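Local coordinates for hypothetical protein XCC3642 (Xanthomonas campestris pv. campestris, PDB 2E12) that is of unknown function but adopts a variant of the Sm-like fold and may, like other Sm-like proteins, act in RNA-related processes, at residues A[43-48]-A[65-70]; A[1-6]-A[50-55]; A[7-12]-A[83-88]; A[19-24]-A[87-92]. All blocks are in the same frame, centred on the assembly; numbering follows the deposited sequence.

Contact 1 (A[43-48]-A[65-70]); sequences GTVAVR and GQLRID
Two antiparallel bridges join 43-48 to 65-70, Thr44 with Asp70 as a hydrogen-bonded pair and Val45 with Ile69 as a non-hydrogen-bonded one, before 43-48 swings off the sheet. They lie at the foot of the beta hairpin of strands 44-55 and 61-70, part of the strongly bent sheet of the Sm-like fold. Thr44 N reaches Asp70 O at 2.9 Å, nearly along the C=O axis, and Asp70 N returns to Thr44 O. Beyond the bridges Ala46 N still reaches Arg68 O at 3.0 Å, but from above the carbonyl plane. Gly43 turns the corner into this sheet: Ile69 CG2 sits 3.7 Å from Gly43 CA, and with its unusual backbone angles this place suits a residue without a side chain. On the face of Val45 and Ile69, Val45 CG1 meets Leu67 CD1 at 4.1 Å, the two branches crossing at about a right angle in the hydrophobic interior. On the other side Arg68 grips Asp70 side-on, NE bonding the syn lone pair of OD1 in the guanidinium plane and NH2 reaching OD2 from above the carboxylate. The small methyl of Ala46 fits over this ion pair, CB standing 3.2 Å from Arg68 NE. Where the strands part, a water accepts from Arg68 N at 3.0 Å and donates to Val47 O.

Contact 2 (A[1-6]-A[50-55]); sequences MPKYAP and TIQTYR
Arg55 O is held by one hydrogen bond and one weaker contact: Ala5 N donates to it at 2.9 Å from above the carbonyl plane, and Tyr4 CA approaches Arg55 O at 3.1 Å as a CA-H...O donor. On the same residue, Arg55 N donates to Lys3 O, within that carbonyl's plane, so Tyr4 is clasped between two backbone bonds. A water extends the grip, accepting from Lys3 N and donating to Thr53 O. Arg55 runs extended alongside Pro2 and Tyr4. Pro2 CG lies over the centre of its guanidinium, 3.5 Å above the plane, a compact, rigid apolar ring suiting the flat cation. Arg55 CB makes a CH-pi contact over a face of the Tyr4 ring, 4.1 Å from the centroid. The polar ends of Tyr4 and Arg55 converge on Glu59, which takes a hydrogen bond from the phenol and a salt bridge from NH1. The small Ala5 CB packs 3.7 Å from Tyr54 CB, while Lys3 CB meets the edge of the Tyr54 ring at 3.6 Å from CD1. With the segments running 94° apart, pairing stops at one beta bridge, by which an extended N-terminal arm crosses edge strand 44-55 of the Sm-like sheet.

Contact 3 (A[7-12]-A[83-88]); sequences HVYTEQ and MDRIVA
Asp84 holds its carboxylate in the crowded position, CG between the backbone N and the carbonyl carbon (chi1 55°), and offers Tyr9 the less usual anti lone pair of OD1. It belongs to the 3-10 turn 83-85 that links strands 79-82 and 86-91, a connection well known in the Sm fold between its last two strands. Tyr9 OH donates to Asp84 OD1 at 2.8 Å, and that oxygen lies in the plane of the ring, at its edge. The ring and carboxylate planes stand 69° apart, and the two side chains cross at about a right angle. Packing is tight here, with Tyr9 CE2 3.2 Å from Asp84 CB. Tyrosine suits the place because its long rigid ring carries a hydroxyl from the N-terminal arm across to the turn. His7 comes up beside it, its CB 3.5 Å from Asp84 OD1. Asn64 of strand 61-70 touches Tyr9 and Asp84 and bonds His7 O. Arg85 curls back through bends at chi2 and chi3, and its NH2 forms a salt bridge with Asp36; this positive charge nearby would probably keep Asp84 ionised. To Asp84 itself Arg85 makes only a long salt bridge, a matter of charge alone, with NE 3.7 Å from OD2 and that oxygen well out of the guanidinium plane.

Contact 4 (A[19-24]-A[87-92]); sequences EHWVKL and VAVHPM
The Trp21 indole has Val89 CG2 4.0 Å above its plane, displaced to the rim by CE3, and Leu24 CD1 in that plane at its edge. A second flat group, the His20 imidazole, carries Leu24 CG over one face, 3.9 Å above the plane and off centre. Trp21 leaves the helix with CG anti to the carbonyl carbon (chi1 -71°), so that the benzo end of the indole lies along the strand: CZ2 comes 3.7 Å from Val87 O, and CH2 comes 4.0 Å from Ala88 CA. A broad, largely apolar ring is well suited to bridging from a helix to a strand whose nearest part is backbone. Val89 answers with both branches. Its CG1, anti to the backbone N, meets Leu24 CB at 4.0 Å and Leu24 O at 3.7 Å, while CG2 turns to the tryptophan; the beta-branched residue thus touches Leu24 and Trp21 with separate methyls, without needing length. Leu24 N makes only weak bonds to His20 O and Trp21 O. Outward, the helix meets the second subunit, where His20 bonds Gln12 and Glu19 of that chain and Leu24 packs on its Gln12. Inward, the 19-23 part of helix 12-23 runs almost parallel to 87-91, 16° apart with axes 9.4 Å from each other. Strand 30-35 pairs with strand 86-91, forming a classic bulge where Val87 and Ala88 face Glu34, and Val22 reaches from the helix to Ile51 of strand 44-55.

In the fold
Along the chain the N-terminal arm comes first, giving 1-6 to contact 2 and 7-12 to contact 3, then helix 12-23 gives 19-24 to contact 4. Contact 1 is nested within the loops closed by contacts 3 and 4, while contact 2 crosses all three others. Contacts 1 and 2 share strand 44-55 and lie about 17 Å apart between centres; contacts 3 and 4 share strand 86-91, about 13 Å apart. Contacts 2 and 4, about 21 Å apart, lie on opposite sides of the chain's centre. Met83 packs on Leu67, Ile51 and Val22, and Ile86 of the other sheet on Leu67 and Trp21, tying both sheets and the helix into one compact Sm-like domain.

Contact 1 (A[43-48]-A[65-70])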
loop_
_atom_site.group_PDB
_atom_site.type_symbol
_atom_site.label_atom_id
_atom_site.label_comp_id
_atom_site.label_asym_id
_atom_site.label_seq_id
_atom_site.Cartn_x
_atom_site.Cartn_y
_atom_site.Cartn_z
ATOM N N GLY A 43 -16.679 10.010 11.127
ATOM C CA GLY A 43 -18.002 9.521 10.816
ATOM C C GLY A 43 -18.010 8.088 10.364
ATOM O O GLY A 43 -17.086 7.318 10.666
ATOM N N THR A 44 -19.054 7.722 9.629
ATOM C CA THR A 44 -19.159 6.360 9.135
ATOM C C THR A 44 -18.926 6.270 7.630
ATOM O O THR A 44 -19.476 7.052 6.853
ATOM C CB THR A 44 -20.543 5.754 9.456
ATOM O OG1 THR A 44 -20.894 6.038 10.814
ATOM C CG2 THR A 44 -20.504 4.240 9.284
ATOM N N VAL A 45 -18.080 5.324 7.236
ATOM C CA VAL A 45 -17.793 5.063 5.825
ATOM C C VAL A 45 -19.108 4.555 5.226
ATOM O O VAL A 45 -19.539 3.455 5.544
ATOM C CB VAL A 45 -16.741 3.942 5.663
ATOM C CG1 VAL A 45 -16.466 3.692 4.167
ATOM C CG2 VAL A 45 -15.451 4.321 6.390
ATOM N N ALA A 46 -19.735 5.349 4.359
ATOM C CA ALA A 46 -21.006 4.947 3.752
ATOM C C ALA A 46 -20.899 3.644 2.963
ATOM O O ALA A 46 -21.734 2.761 3.095
ATOM C CB ALA A 46 -21.532 6.064 2.844
ATOM N N VAL A 47 -19.864 3.529 2.140
ATOM C CA VAL A 47 -19.666 2.336 1.330
ATOM C C VAL A 47 -18.160 2.182 1.086
ATOM O O VAL A 47 -17.461 3.182 0.933
ATOM C CB VAL A 47 -20.438 2.468 -0.009
ATOM C CG1 VAL A 47 -19.848 3.598 -0.850
ATOM C CG2 VAL A 47 -20.418 1.157 -0.770
ATOM N N ARG A 48 -17.653 0.948 1.075
ATOM C CA ARG A 48 -16.220 0.745 0.850
ATOM C C ARG A 48 -15.865 1.429 -0.462
ATOM O O ARG A 48 -16.482 1.162 -1.492
ATOM C CB ARG A 48 -15.869 -0.747 0.766
ATOM C CG ARG A 48 -14.381 -1.003 0.495
ATOM C CD ARG A 48 -14.068 -2.484 0.267
ATOM N NE ARG A 48 -14.194 -3.284 1.482
ATOM C CZ ARG A 48 -13.929 -4.585 1.553
ATOM N NH1 ARG A 48 -13.521 -5.243 0.478
ATOM N NH2 ARG A 48 -14.073 -5.232 2.702
ATOM N N GLY A 65 -9.760 8.146 -6.029
ATOM C CA GLY A 65 -10.989 7.555 -5.516
ATOM C C GLY A 65 -11.859 8.547 -4.761
ATOM O O GLY A 65 -11.385 9.591 -4.306
ATOM N N GLN A 66 -13.142 8.220 -4.624
ATOM C CA GLN A 66 -14.080 9.085 -3.928
ATOM C C GLN A 66 -14.644 8.366 -2.720
ATOM O O GLN A 66 -15.078 7.220 -2.820
ATOM C CB GLN A 66 -15.210 9.513 -4.876
ATOM C CG GLN A 66 -14.707 10.348 -6.063
ATOM C CD GLN A 66 -15.811 10.729 -7.036
ATOM O OE1 GLN A 66 -16.653 11.567 -6.730
ATOM N NE2 GLN A 66 -15.817 10.101 -8.207
ATOM N N LEU A 67 -14.629 9.061 -1.585
ATOM C CA LEU A 67 -15.111 8.545 -0.304
ATOM C C LEU A 67 -16.298 9.362 0.195
ATOM O O LEU A 67 -16.288 10.593 0.134
ATOM C CB LEU A 67 -13.990 8.624 0.732
ATOM C CG LEU A 67 -14.257 8.287 2.200
ATOM C CD1 LEU A 67 -14.547 6.812 2.349
ATOM C CD2 LEU A 67 -13.038 8.660 3.031
ATOM N N ARG A 68 -17.322 8.656 0.662
ATOM C CA ARG A 68 -18.521 9.275 1.207
ATOM C C ARG A 68 -18.584 8.918 2.690
ATOM O O ARG A 68 -18.469 7.745 3.063
ATOM C CB ARG A 68 -19.776 8.746 0.505
ATOM C CG ARG A 68 -21.078 9.348 1.026
ATOM C CD ARG A 68 -22.293 8.619 0.440
ATOM N NE ARG A 68 -23.315 8.365 1.446
ATOM C CZ ARG A 68 -24.385 7.601 1.264
ATOM N NH1 ARG A 68 -24.601 6.999 0.095
ATOM N NH2 ARG A 68 -25.229 7.411 2.264
ATOM N N ILE A 69 -18.749 9.932 3.531
ATOM C CA ILE A 69 -18.833 9.737 4.971
ATOM C C ILE A 69 -20.182 10.297 5.400
ATOM O O ILE A 69 -20.553 11.388 4.981
ATOM C CB ILE A 69 -17.730 10.537 5.717
ATOM C CG1 ILE A 69 -16.364 10.198 5.139
ATOM C CG2 ILE A 69 -17.757 10.228 7.216
ATOM C CD1 ILE A 69 -16.051 8.719 5.201
ATOM N N ASP A 70 -20.913 9.547 6.214
ATOM C CA ASP A 70 -22.189 10.020 6.717
ATOM C C ASP A 70 -22.073 10.044 8.227
ATOM O O ASP A 70 -21.118 9.534 8.803
ATOM C CB ASP A 70 -23.346 9.079 6.383
ATOM C CG ASP A 70 -23.352 8.609 4.952
ATOM O OD1 ASP A 70 -22.866 9.332 4.052
ATOM O OD2 ASP A 70 -23.873 7.496 4.730
HETATM O O HOH W 1 -17.258 5.770 -0.274
#

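Contact 2 (A[1-6]-A[50-55])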
loop_
_atom_site.group_PDB
_atom_site.type_symbol
_atom_site.label_atom_id
_atom_site.label_comp_id
_atom_site.label_asym_id
_atom_site.label_seq_id
_atom_site.Cartn_x
_atom_site.Cartn_y
_atom_site.Cartn_z
ATOM N N MET A 1 -17.327 6.907 -22.017
ATOM C CA MET A 1 -17.373 8.317 -21.498
ATOM C C MET A 1 -16.375 8.450 -20.343
ATOM O O MET A 1 -16.277 7.560 -19.503
ATOM C CB MET A 1 -18.788 8.645 -21.016
ATOM C CG MET A 1 -18.991 10.085 -20.560
ATOM S SD MET A 1 -20.663 10.370 -19.913
ATOM C CE MET A 1 -21.414 11.198 -21.283
ATOM N N PRO A 2 -15.613 9.552 -20.300
ATOM C CA PRO A 2 -14.626 9.754 -19.232
ATOM C C PRO A 2 -15.155 10.460 -17.984
ATOM O O PRO A 2 -15.948 11.390 -18.076
ATOM C CB PRO A 2 -13.530 10.594 -19.908
ATOM C CG PRO A 2 -13.878 10.569 -21.400
ATOM C CD PRO A 2 -15.376 10.500 -21.399
ATOM N N LYS A 3 -14.715 10.012 -16.817
ATOM C CA LYS A 3 -15.104 10.653 -15.570
ATOM C C LYS A 3 -13.894 11.528 -15.253
ATOM O O LYS A 3 -12.757 11.079 -15.399
ATOM C CB LYS A 3 -15.323 9.612 -14.470
ATOM C CG LYS A 3 -16.342 8.543 -14.836
ATOM C CD LYS A 3 -16.582 7.606 -13.668
ATOM C CE LYS A 3 -17.628 6.556 -14.003
ATOM N NZ LYS A 3 -17.903 5.666 -12.838
ATOM N N TYR A 4 -14.133 12.775 -14.863
ATOM C CA TYR A 4 -13.041 13.705 -14.563
ATOM C C TYR A 4 -12.849 13.953 -13.068
ATOM O O TYR A 4 -13.813 14.021 -12.304
ATOM C CB TYR A 4 -13.269 15.044 -15.281
ATOM C CG TYR A 4 -13.163 14.946 -16.796
ATOM C CD1 TYR A 4 -14.167 14.330 -17.552
ATOM C CD2 TYR A 4 -12.027 15.414 -17.469
ATOM C CE1 TYR A 4 -14.034 14.170 -18.945
ATOM C CE2 TYR A 4 -11.891 15.265 -18.862
ATOM C CZ TYR A 4 -12.892 14.639 -19.592
ATOM O OH TYR A 4 -12.738 14.453 -20.957
ATOM N N ALA A 5 -11.590 14.055 -12.656
ATOM C CA ALA A 5 -11.253 14.298 -11.258
ATOM C C ALA A 5 -10.256 15.441 -11.199
ATOM O O ALA A 5 -9.504 15.663 -12.144
ATOM C CB ALA A 5 -10.654 13.034 -10.623
ATOM N N PRO A 6 -10.257 16.196 -10.095
ATOM C CA PRO A 6 -9.345 17.325 -9.902
ATOM C C PRO A 6 -7.854 16.957 -10.030
ATOM O O PRO A 6 -7.065 17.766 -10.510
ATOM C CB PRO A 6 -9.724 17.851 -8.509
ATOM C CG PRO A 6 -10.551 16.726 -7.887
ATOM C CD PRO A 6 -11.295 16.183 -9.053
ATOM N N THR A 50 -13.499 2.611 -3.832
ATOM C CA THR A 50 -12.723 1.865 -4.816
ATOM C C THR A 50 -11.788 2.810 -5.555
ATOM O O THR A 50 -12.127 3.973 -5.779
ATOM C CB THR A 50 -13.651 1.202 -5.849
ATOM O OG1 THR A 50 -14.322 2.218 -6.602
ATOM C CG2 THR A 50 -14.690 0.335 -5.149
ATOM N N ILE A 51 -10.609 2.320 -5.918
ATOM C CA ILE A 51 -9.656 3.142 -6.659
ATOM C C ILE A 51 -9.961 2.927 -8.139
ATOM O O ILE A 51 -10.107 1.783 -8.583
ATOM C CB ILE A 51 -8.195 2.721 -6.361
ATOM C CG1 ILE A 51 -7.918 2.835 -4.858
ATOM C CG2 ILE A 51 -7.230 3.600 -7.138
ATOM C CD1 ILE A 51 -8.156 4.221 -4.271
ATOM N N GLN A 52 -10.087 4.021 -8.891
ATOM C CA GLN A 52 -10.405 3.944 -10.316
ATOM C C GLN A 52 -9.555 4.865 -11.182
ATOM O O GLN A 52 -8.691 5.592 -10.691
ATOM C CB GLN A 52 -11.870 4.311 -10.549
ATOM C CG GLN A 52 -12.874 3.553 -9.708
ATOM C CD GLN A 52 -14.246 4.199 -9.729
ATOM O OE1 GLN A 52 -14.785 4.507 -10.791
ATOM N NE2 GLN A 52 -14.821 4.402 -8.552
ATOM N N THR A 53 -9.834 4.828 -12.483
ATOM C CA THR A 53 -9.147 5.659 -13.475
ATOM C C THR A 53 -9.998 6.881 -13.849
ATOM O O THR A 53 -11.196 6.762 -14.133
ATOM C CB THR A 53 -8.864 4.866 -14.763
ATOM O OG1 THR A 53 -8.084 3.703 -14.455
ATOM C CG2 THR A 53 -8.114 5.735 -15.760
ATOM N N TYR A 54 -9.371 8.050 -13.878
ATOM C CA TYR A 54 -10.071 9.297 -14.223
ATOM C C TYR A 54 -9.190 10.134 -15.142
ATOM O O TYR A 54 -8.066 9.744 -15.442
ATOM C CB TYR A 54 -10.354 10.117 -12.958
ATOM C CG TYR A 54 -11.270 9.463 -11.939
ATOM C CD1 TYR A 54 -12.655 9.504 -12.090
ATOM C CD2 TYR A 54 -10.749 8.834 -10.808
ATOM C CE1 TYR A 54 -13.497 8.940 -11.136
ATOM C CE2 TYR A 54 -11.581 8.267 -9.853
ATOM C CZ TYR A 54 -12.953 8.324 -10.021
ATOM O OH TYR A 54 -13.780 7.769 -9.072
ATOM N N ARG A 55 -9.720 11.275 -15.584
ATOM C CA ARG A 55 -9.001 12.241 -16.426
ATOM C C ARG A 55 -9.013 13.591 -15.719
ATOM O O ARG A 55 -10.024 13.972 -15.107
ATOM C CB ARG A 55 -9.684 12.492 -17.780
ATOM C CG ARG A 55 -9.521 11.448 -18.842
ATOM C CD ARG A 55 -9.948 12.067 -20.173
ATOM N NE ARG A 55 -10.136 11.084 -21.232
ATOM C CZ ARG A 55 -10.617 11.368 -22.436
ATOM N NH1 ARG A 55 -10.950 12.614 -22.744
ATOM N NH2 ARG A 55 -10.807 10.396 -23.320
HETATM O O HOH W 2 -12.817 7.873 -16.466
#

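Contact 3 (A[7-12]-A[83-88])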
loop_
_atom_site.group_PDB
_atom_site.type_symbol
_atom_site.label_atom_id
_atom_site.label_comp_id
_atom_site.label_asym_id
_atom_site.label_seq_id
_atom_site.Cartn_x
_atom_site.Cartn_y
_atom_site.Cartn_z
ATOM N N HIS A 7 -7.481 15.749 -9.600
ATOM C CA HIS A 7 -6.090 15.271 -9.693
ATOM C C HIS A 7 -6.091 13.758 -9.926
ATOM O O HIS A 7 -7.027 13.078 -9.514
ATOM C CB HIS A 7 -5.307 15.546 -8.393
ATOM C CG HIS A 7 -5.368 16.966 -7.920
ATOM N ND1 HIS A 7 -6.457 17.480 -7.250
ATOM C CD2 HIS A 7 -4.466 17.972 -8.002
ATOM C CE1 HIS A 7 -6.222 18.742 -6.936
ATOM N NE2 HIS A 7 -5.022 19.064 -7.382
ATOM N N VAL A 8 -5.054 13.233 -10.588
ATOM C CA VAL A 8 -4.936 11.781 -10.843
ATOM C C VAL A 8 -3.469 11.326 -10.671
ATOM O O VAL A 8 -2.550 12.105 -10.922
ATOM C CB VAL A 8 -5.450 11.382 -12.268
ATOM C CG1 VAL A 8 -6.960 11.565 -12.355
ATOM C CG2 VAL A 8 -4.755 12.222 -13.335
ATOM N N TYR A 9 -3.262 10.069 -10.272
ATOM C CA TYR A 9 -1.909 9.534 -9.998
ATOM C C TYR A 9 -1.466 8.261 -10.744
ATOM O O TYR A 9 -2.240 7.321 -10.909
ATOM C CB TYR A 9 -1.780 9.285 -8.491
ATOM C CG TYR A 9 -2.110 10.507 -7.664
ATOM C CD1 TYR A 9 -1.132 11.461 -7.373
ATOM C CD2 TYR A 9 -3.414 10.749 -7.238
ATOM C CE1 TYR A 9 -1.446 12.626 -6.683
ATOM C CE2 TYR A 9 -3.738 11.910 -6.551
ATOM C CZ TYR A 9 -2.750 12.845 -6.277
ATOM O OH TYR A 9 -3.067 14.003 -5.603
ATOM N N THR A 10 -0.197 8.226 -11.146
ATOM C CA THR A 10 0.356 7.090 -11.888
ATOM C C THR A 10 1.601 6.459 -11.259
ATOM O O THR A 10 2.084 5.430 -11.732
ATOM C CB THR A 10 0.727 7.500 -13.333
ATOM O OG1 THR A 10 1.791 8.458 -13.305
ATOM C CG2 THR A 10 -0.471 8.119 -14.037
ATOM N N GLU A 11 2.122 7.069 -10.203
ATOM C CA GLU A 11 3.324 6.550 -9.546
ATOM C C GLU A 11 2.964 5.461 -8.528
ATOM O O GLU A 11 2.079 5.649 -7.693
ATOM C CB GLU A 11 4.074 7.694 -8.857
ATOM C CG GLU A 11 5.525 7.379 -8.503
ATOM C CD GLU A 11 6.414 7.270 -9.733
ATOM O OE1 GLU A 11 6.315 8.147 -10.619
ATOM O OE2 GLU A 11 7.220 6.318 -9.805
ATOM N N GLN A 12 3.660 4.327 -8.603
ATOM C CA GLN A 12 3.400 3.194 -7.721
ATOM C C GLN A 12 3.391 3.486 -6.222
ATOM O O GLN A 12 2.755 2.759 -5.456
ATOM C CB GLN A 12 4.374 2.052 -8.031
ATOM C CG GLN A 12 4.170 1.479 -9.431
ATOM C CD GLN A 12 2.696 1.261 -9.749
ATOM O OE1 GLN A 12 2.046 0.380 -9.180
ATOM N NE2 GLN A 12 2.161 2.077 -10.655
ATOM N N MET A 83 -9.937 10.873 -2.191
ATOM C CA MET A 83 -8.982 10.197 -1.319
ATOM C C MET A 83 -7.509 10.610 -1.340
ATOM O O MET A 83 -6.784 10.311 -0.392
ATOM C CB MET A 83 -9.113 8.684 -1.517
ATOM C CG MET A 83 -10.360 8.110 -0.846
ATOM S SD MET A 83 -10.866 6.487 -1.464
ATOM C CE MET A 83 -9.808 5.410 -0.503
ATOM N N ASP A 84 -7.055 11.294 -2.387
ATOM C CA ASP A 84 -5.655 11.728 -2.423
ATOM C C ASP A 84 -5.371 12.798 -1.362
ATOM O O ASP A 84 -4.224 13.192 -1.149
ATOM C CB ASP A 84 -5.287 12.284 -3.803
ATOM C CG ASP A 84 -6.212 13.404 -4.259
ATOM O OD1 ASP A 84 -5.836 14.133 -5.202
ATOM O OD2 ASP A 84 -7.310 13.551 -3.687
ATOM N N ARG A 85 -6.419 13.263 -0.696
ATOM C CA ARG A 85 -6.288 14.292 0.335
ATOM C C ARG A 85 -6.031 13.708 1.731
ATOM O O ARG A 85 -5.774 14.448 2.684
ATOM C CB ARG A 85 -7.558 15.146 0.375
ATOM C CG ARG A 85 -8.021 15.667 -0.985
ATOM C CD ARG A 85 -7.137 16.794 -1.533
ATOM N NE ARG A 85 -5.774 16.364 -1.840
ATOM C CZ ARG A 85 -4.835 17.160 -2.344
ATOM N NH1 ARG A 85 -5.108 18.432 -2.601
ATOM N NH2 ARG A 85 -3.622 16.686 -2.589
ATOM N N ILE A 86 -6.094 12.385 1.851
ATOM C CA ILE A 86 -5.900 11.719 3.144
ATOM C C ILE A 86 -4.459 11.506 3.571
ATOM O O ILE A 86 -3.625 11.101 2.774
ATOM C CB ILE A 86 -6.610 10.350 3.172
ATOM C CG1 ILE A 86 -8.123 10.580 3.117
ATOM C CG2 ILE A 86 -6.173 9.553 4.415
ATOM C CD1 ILE A 86 -8.964 9.327 2.985
ATOM N N VAL A 87 -4.204 11.747 4.856
ATOM C CA VAL A 87 -2.879 11.602 5.458
ATOM C C VAL A 87 -2.849 10.502 6.529
ATOM O O VAL A 87 -1.800 9.910 6.803
ATOM C CB VAL A 87 -2.444 12.938 6.097
ATOM C CG1 VAL A 87 -1.037 12.829 6.639
ATOM C CG2 VAL A 87 -2.537 14.045 5.073
ATOM N N ALA A 88 -3.997 10.226 7.136
ATOM C CA ALA A 88 -4.065 9.198 8.169
ATOM C C ALA A 88 -5.502 8.743 8.409
ATOM O O ALA A 88 -6.440 9.509 8.214
ATOM C CB ALA A 88 -3.464 9.730 9.473
#

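Contact 4 (A[19-24]-A[87-92])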
loop_
_atom_site.group_PDB
_atom_site.type_symbol
_atom_site.label_atom_id
_atom_site.label_comp_id
_atom_site.label_asym_id
_atom_site.label_seq_id
_atom_site.Cartn_x
_atom_site.Cartn_y
_atom_site.Cartn_z
ATOM N N GLU A 19 -4.273 2.476 -2.079
ATOM C CA GLU A 19 -4.817 1.146 -1.810
ATOM C C GLU A 19 -4.857 0.788 -0.329
ATOM O O GLU A 19 -5.784 0.116 0.123
ATOM C CB GLU A 19 -4.030 0.085 -2.600
ATOM C CG GLU A 19 -4.301 0.146 -4.102
ATOM C CD GLU A 19 -3.430 -0.802 -4.911
ATOM O OE1 GLU A 19 -2.189 -0.700 -4.820
ATOM O OE2 GLU A 19 -3.987 -1.643 -5.648
ATOM N N HIS A 20 -3.858 1.237 0.428
ATOM C CA HIS A 20 -3.821 0.955 1.863
ATOM C C HIS A 20 -4.996 1.637 2.578
ATOM O O HIS A 20 -5.542 1.091 3.525
ATOM C CB HIS A 20 -2.497 1.433 2.473
ATOM C CG HIS A 20 -2.373 1.159 3.940
ATOM N ND1 HIS A 20 -2.374 -0.116 4.461
ATOM C CD2 HIS A 20 -2.251 1.998 4.996
ATOM C CE1 HIS A 20 -2.260 -0.052 5.777
ATOM N NE2 HIS A 20 -2.184 1.220 6.126
ATOM N N TRP A 21 -5.383 2.823 2.107
ATOM C CA TRP A 21 -6.492 3.572 2.704
ATOM C C TRP A 21 -7.803 2.809 2.602
ATOM O O TRP A 21 -8.625 2.842 3.521
ATOM C CB TRP A 21 -6.658 4.937 2.020
ATOM C CG TRP A 21 -5.571 5.943 2.324
ATOM C CD1 TRP A 21 -5.221 7.020 1.560
ATOM C CD2 TRP A 21 -4.715 5.977 3.477
ATOM N NE1 TRP A 21 -4.205 7.719 2.160
ATOM C CE2 TRP A 21 -3.874 7.103 3.337
ATOM C CE3 TRP A 21 -4.578 5.166 4.613
ATOM C CZ2 TRP A 21 -2.908 7.439 4.291
ATOM C CZ3 TRP A 21 -3.616 5.500 5.560
ATOM C CH2 TRP A 21 -2.795 6.628 5.391
ATOM N N VAL A 22 -8.008 2.138 1.472
ATOM C CA VAL A 22 -9.225 1.360 1.273
ATOM C C VAL A 22 -9.294 0.262 2.337
ATOM O O VAL A 22 -10.329 0.042 2.946
ATOM C CB VAL A 22 -9.255 0.733 -0.147
ATOM C CG1 VAL A 22 -10.519 -0.100 -0.343
ATOM C CG2 VAL A 22 -9.186 1.844 -1.195
ATOM N N LYS A 23 -8.165 -0.404 2.557
ATOM C CA LYS A 23 -8.053 -1.466 3.549
ATOM C C LYS A 23 -8.447 -0.976 4.941
ATOM O O LYS A 23 -8.927 -1.747 5.771
ATOM C CB LYS A 23 -6.611 -1.987 3.586
ATOM C CG LYS A 23 -6.212 -2.847 2.396
ATOM C CD LYS A 23 -6.783 -4.249 2.515
ATOM C CE LYS A 23 -6.455 -4.836 3.881
ATOM N NZ LYS A 23 -5.030 -4.590 4.246
ATOM N N LEU A 24 -8.233 0.310 5.195
ATOM C CA LEU A 24 -8.562 0.894 6.484
ATOM C C LEU A 24 -9.918 1.607 6.480
ATOM O O LEU A 24 -10.350 2.128 7.502
ATOM C CB LEU A 24 -7.465 1.870 6.900
ATOM C CG LEU A 24 -6.051 1.282 6.952
ATOM C CD1 LEU A 24 -5.065 2.383 7.326
ATOM C CD2 LEU A 24 -5.990 0.139 7.955
ATOM N N VAL A 87 -4.204 11.747 4.856
ATOM C CA VAL A 87 -2.879 11.602 5.458
ATOM C C VAL A 87 -2.849 10.502 6.529
ATOM O O VAL A 87 -1.800 9.910 6.803
ATOM C CB VAL A 87 -2.444 12.938 6.097
ATOM C CG1 VAL A 87 -1.037 12.829 6.639
ATOM C CG2 VAL A 87 -2.537 14.045 5.073
ATOM N N ALA A 88 -3.997 10.226 7.136
ATOM C CA ALA A 88 -4.065 9.198 8.169
ATOM C C ALA A 88 -5.502 8.743 8.409
ATOM O O ALA A 88 -6.440 9.509 8.214
ATOM C CB ALA A 88 -3.464 9.730 9.473
ATOM N N VAL A 89 -5.658 7.493 8.834
ATOM C CA VAL A 89 -6.970 6.926 9.119
ATOM C C VAL A 89 -6.868 6.084 10.381
ATOM O O VAL A 89 -6.136 5.097 10.408
ATOM C CB VAL A 89 -7.463 6.014 7.973
ATOM C CG1 VAL A 89 -8.787 5.376 8.357
ATOM C CG2 VAL A 89 -7.611 6.816 6.683
ATOM N N HIS A 90 -7.591 6.478 11.426
ATOM C CA HIS A 90 -7.567 5.733 12.680
ATOM C C HIS A 90 -8.972 5.268 13.070
ATOM O O HIS A 90 -9.949 5.993 12.895
ATOM C CB HIS A 90 -6.937 6.599 13.772
ATOM C CG HIS A 90 -5.487 6.894 13.531
ATOM N ND1 HIS A 90 -4.513 5.920 13.574
ATOM C CD2 HIS A 90 -4.854 8.041 13.191
ATOM C CE1 HIS A 90 -3.345 6.452 13.270
ATOM N NE2 HIS A 90 -3.523 7.740 13.033
ATOM N N PRO A 91 -9.090 4.040 13.587
ATOM C CA PRO A 91 -10.378 3.469 13.995
ATOM C C PRO A 91 -10.881 3.970 15.351
ATOM O O PRO A 91 -10.161 4.676 16.049
ATOM C CB PRO A 91 -10.078 1.984 14.026
ATOM C CG PRO A 91 -8.693 1.981 14.613
ATOM C CD PRO A 91 -7.995 3.086 13.840
ATOM N N MET A 92 -12.123 3.607 15.690
ATOM C CA MET A 92 -12.782 3.933 16.966
ATOM C C MET A 92 -13.653 5.199 17.042
ATOM O O MET A 92 -14.686 5.205 17.729
ATOM C CB MET A 92 -11.756 3.941 18.109
ATOM C CG MET A 92 -12.366 3.988 19.506
ATOM S SD MET A 92 -13.494 2.631 19.847
ATOM C CE MET A 92 -12.483 1.593 20.849
#